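PDB 6IA5: phage-like element PBSX protein XepA from Bacillus subtilis, which is of unknown function, forms a pentamer, and does not seem to be involved in host cell lysis although it belongs to a prophage lytic cassette. Local coordinates for residues E[200-206]-E[271-277]. Sequence-based numbering, arbitrary orientation.
Sequences HLLVEVY and LSVKGTA
V203 and V273 meet at the tight centre of an antiparallel strand pair in the all-beta C-terminal domain of XepA, a worked example of one strand pair serving two unlike surroundings. Six backbone hydrogen bonds join 200-206 to 271-277, two each at L202–T276, E204–K274 and Y206–S272. On the face of L201, V203, V205 and V273, packing is close: V203 CG1 lies 3.5 Å from V273 CG1, shorter than usual for two methyl groups. The two valines meet on the diagonal, and CG1 anti to N on each (chi1 177° and -176°) turns these methyls toward each other; M261 of strand 258-267 touches both. V205 CG1 rests on the fork of L271, 3.9 Å from its CD2. At G275, register partner of V203, the strands draw in, G275 CA coming 4.0 Å from V203 CA.

The face of L202, E204, Y206, S272, K274 and T276 is more polar; Y206 and K274 are partly exposed, while G255 of a neighbouring subunit packs on L202 and T276. E204 OE2 hydrogen-bonds S222 OG of that subunit, and K274 forms a salt bridge with E182. S272 CB sits over one face of the Y206 ring, offset toward the rim, 3.8 Å from the ring centroid, in a CH-pi contact. The extended K274 chain passes the ring edge, its CD 3.2 Å from Y206 OH. A water bridges Y206 O (3.0 Å, water donating) and S272 OG (2.7 Å), which also accepts a hydrogen bond from the backbone N of N183.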
ATOM      1  N   HIS E 200      21.436  15.539  18.172  1.00 32.64           N
ATOM      2  CA  HIS E 200      22.350  16.661  18.069  1.00 38.82           C
ATOM      3  C   HIS E 200      21.623  17.942  18.480  1.00 38.23           C
ATOM      4  O   HIS E 200      20.441  18.098  18.199  1.00 40.89           O
ATOM      5  CB  HIS E 200      22.956  16.718  16.655  1.00 37.38           C
ATOM      6  CG  HIS E 200      24.036  17.740  16.522  1.00 47.47           C
ATOM      7  ND1 HIS E 200      25.355  17.491  16.930  1.00 45.98           N
ATOM      8  CD2 HIS E 200      24.014  19.012  16.054  1.00 46.62           C
ATOM      9  CE1 HIS E 200      26.091  18.557  16.703  1.00 46.17           C
ATOM     10  NE2 HIS E 200      25.288  19.517  16.169  1.00 47.79           N
ATOM     11  N   LEU E 201      22.338  18.858  19.137  1.00 37.91           N
ATOM     12  CA  LEU E 201      21.748  20.112  19.579  1.00 35.55           C
ATOM     13  C   LEU E 201      22.744  21.242  19.354  1.00 36.26           C
ATOM     14  O   LEU E 201      23.922  21.123  19.698  1.00 38.72           O
ATOM     15  CB  LEU E 201      21.393  19.981  21.068  1.00 34.82           C
ATOM     16  CG  LEU E 201      20.988  21.268  21.789  1.00 32.75           C
ATOM     17  CD1 LEU E 201      19.611  21.768  21.333  1.00 31.70           C
ATOM     18  CD2 LEU E 201      21.065  21.072  23.302  1.00 31.79           C
ATOM     19  N   LEU E 202      22.261  22.341  18.760  1.00 39.36           N
ATOM     20  CA  LEU E 202      23.049  23.563  18.640  1.00 36.27           C
ATOM     21  C   LEU E 202      22.387  24.630  19.509  1.00 37.94           C
ATOM     22  O   LEU E 202      21.194  24.875  19.356  1.00 38.74           O
ATOM     23  CB  LEU E 202      23.102  24.001  17.171  1.00 37.10           C
ATOM     24  CG  LEU E 202      23.957  25.250  16.939  1.00 41.89           C
ATOM     25  CD1 LEU E 202      25.434  24.943  17.135  1.00 35.89           C
ATOM     26  CD2 LEU E 202      23.713  25.865  15.576  1.00 41.48           C
ATOM     27  N   VAL E 203      23.154  25.220  20.430  1.00 38.30           N
ATOM     28  CA  VAL E 203      22.628  26.176  21.397  1.00 36.18           C
ATOM     29  C   VAL E 203      23.307  27.523  21.178  1.00 40.13           C
ATOM     30  O   VAL E 203      24.534  27.603  21.210  1.00 41.00           O
ATOM     31  CB  VAL E 203      22.852  25.738  22.858  1.00 34.80           C
ATOM     32  CG1 VAL E 203      22.344  26.803  23.836  1.00 32.87           C
ATOM     33  CG2 VAL E 203      22.220  24.402  23.193  1.00 31.49           C
ATOM     34  N   GLU E 204      22.493  28.572  21.013  1.00 35.24           N
ATOM     35  CA  GLU E 204      22.991  29.934  20.908  1.00 34.90           C
ATOM     36  C   GLU E 204      22.765  30.678  22.224  1.00 33.24           C
ATOM     37  O   GLU E 204      21.694  30.598  22.818  1.00 37.02           O
ATOM     38  CB  GLU E 204      22.303  30.671  19.751  1.00 36.79           C
ATOM     39  CG  GLU E 204      23.107  31.896  19.331  1.00 46.94           C
ATOM     40  CD  GLU E 204      22.484  32.831  18.311  1.00 47.48           C
ATOM     41  OE1 GLU E 204      21.529  32.387  17.616  1.00 47.45           O
ATOM     42  OE2 GLU E 204      22.961  33.996  18.217  1.00 48.92           O
ATOM     43  N   VAL E 205      23.794  31.409  22.664  1.00 35.72           N
ATOM     44  CA  VAL E 205      23.781  32.236  23.866  1.00 34.17           C
ATOM     45  C   VAL E 205      23.978  33.682  23.402  1.00 36.78           C
ATOM     46  O   VAL E 205      24.959  33.990  22.723  1.00 38.77           O
ATOM     47  CB  VAL E 205      24.899  31.818  24.844  1.00 34.70           C
ATOM     48  CG1 VAL E 205      24.913  32.701  26.097  1.00 40.52           C
ATOM     49  CG2 VAL E 205      24.815  30.331  25.206  1.00 29.65           C
ATOM     50  N   TYR E 206      23.033  34.566  23.751  1.00 36.95           N
ATOM     51  CA  TYR E 206      23.082  35.933  23.256  1.00 37.79           C
ATOM     52  C   TYR E 206      22.248  36.855  24.142  1.00 40.85           C
ATOM     53  O   TYR E 206      21.247  36.432  24.720  1.00 42.26           O
ATOM     54  CB  TYR E 206      22.606  36.006  21.799  1.00 37.72           C
ATOM     55  CG  TYR E 206      21.182  35.555  21.593  1.00 38.85           C
ATOM     56  CD1 TYR E 206      20.875  34.207  21.489  1.00 40.52           C
ATOM     57  CD2 TYR E 206      20.143  36.467  21.476  1.00 42.68           C
ATOM     58  CE1 TYR E 206      19.570  33.772  21.301  1.00 43.94           C
ATOM     59  CE2 TYR E 206      18.832  36.048  21.263  1.00 43.50           C
ATOM     60  CZ  TYR E 206      18.546  34.695  21.185  1.00 46.21           C
ATOM     61  OH  TYR E 206      17.272  34.239  20.995  1.00 51.97           O
ATOM     62  N   LEU E 271      19.782  37.762  29.097  1.00 44.07           N
ATOM     63  CA  LEU E 271      20.399  36.719  28.288  1.00 43.83           C
ATOM     64  C   LEU E 271      19.321  35.776  27.769  1.00 39.57           C
ATOM     65  O   LEU E 271      18.446  35.369  28.522  1.00 43.99           O
ATOM     66  CB  LEU E 271      21.450  35.978  29.125  1.00 37.55           C
ATOM     67  CG  LEU E 271      22.455  35.132  28.335  1.00 40.54           C
ATOM     68  CD1 LEU E 271      23.464  36.024  27.618  1.00 39.30           C
ATOM     69  CD2 LEU E 271      23.193  34.162  29.245  1.00 40.73           C
ATOM     70  N   SER E 272      19.387  35.480  26.475  1.00 34.73           N
ATOM     71  CA  SER E 272      18.573  34.436  25.877  1.00 41.33           C
ATOM     72  C   SER E 272      19.458  33.225  25.579  1.00 39.18           C
ATOM     73  O   SER E 272      20.625  33.372  25.222  1.00 40.99           O
ATOM     74  CB  SER E 272      17.904  34.930  24.621  1.00 43.62           C
ATOM     75  OG  SER E 272      16.978  35.972  24.914  1.00 43.41           O
ATOM     76  N   VAL E 273      18.885  32.032  25.740  1.00 43.02           N
ATOM     77  CA  VAL E 273      19.543  30.775  25.425  1.00 37.91           C
ATOM     78  C   VAL E 273      18.538  29.908  24.680  1.00 38.61           C
ATOM     79  O   VAL E 273      17.534  29.485  25.249  1.00 41.80           O
ATOM     80  CB  VAL E 273      20.078  30.063  26.683  1.00 39.46           C
ATOM     81  CG1 VAL E 273      20.839  28.800  26.282  1.00 36.25           C
ATOM     82  CG2 VAL E 273      20.972  30.969  27.533  1.00 39.19           C
ATOM     83  N   LYS E 274      18.810  29.682  23.397  1.00 35.82           N
ATOM     84  CA  LYS E 274      17.868  28.973  22.548  1.00 38.74           C
ATOM     85  C   LYS E 274      18.653  28.049  21.635  1.00 39.44           C
ATOM     86  O   LYS E 274      19.791  28.361  21.284  1.00 37.53           O
ATOM     87  CB  LYS E 274      17.083  29.963  21.680  1.00 38.45           C
ATOM     88  CG  LYS E 274      16.279  30.971  22.481  1.00 45.09           C
ATOM     89  CD  LYS E 274      15.297  31.749  21.648  1.00 49.54           C
ATOM     90  CE  LYS E 274      14.587  32.806  22.472  1.00 50.28           C
ATOM     91  NZ  LYS E 274      13.755  33.650  21.583  1.00 50.75           N
ATOM     92  N   GLY E 275      18.020  26.945  21.223  1.00 40.63           N
ATOM     93  CA  GLY E 275      18.722  26.007  20.365  1.00 42.14           C
ATOM     94  C   GLY E 275      17.825  25.303  19.358  1.00 43.84           C
ATOM     95  O   GLY E 275      16.608  25.492  19.352  1.00 48.19           O
ATOM     96  N   THR E 276      18.470  24.484  18.521  1.00 38.88           N
ATOM     97  CA  THR E 276      17.831  23.632  17.545  1.00 37.62           C
ATOM     98  C   THR E 276      18.352  22.212  17.737  1.00 42.51           C
ATOM     99  O   THR E 276      19.571  21.993  17.705  1.00 38.70           O
ATOM    100  CB  THR E 276      18.139  24.121  16.124  1.00 37.18           C
ATOM    101  OG1 THR E 276      17.662  25.468  16.013  1.00 38.34           O
ATOM    102  CG2 THR E 276      17.515  23.250  15.053  1.00 36.22           C
ATOM    103  N   ALA E 277      17.411  21.276  17.957  1.00 36.75           N
ATOM    104  CA  ALA E 277      17.701  19.868  18.123  1.00 35.43           C
ATOM    105  C   ALA E 277      17.390  19.155  16.813  1.00 41.68           C
ATOM    106  O   ALA E 277      16.380  19.430  16.179  1.00 48.13           O
ATOM    107  CB  ALA E 277      16.900  19.294  19.253  1.00 34.92           C
TER
HETATM  108  O   HOH W   1      18.744  38.043  24.574  1.00 40.97           O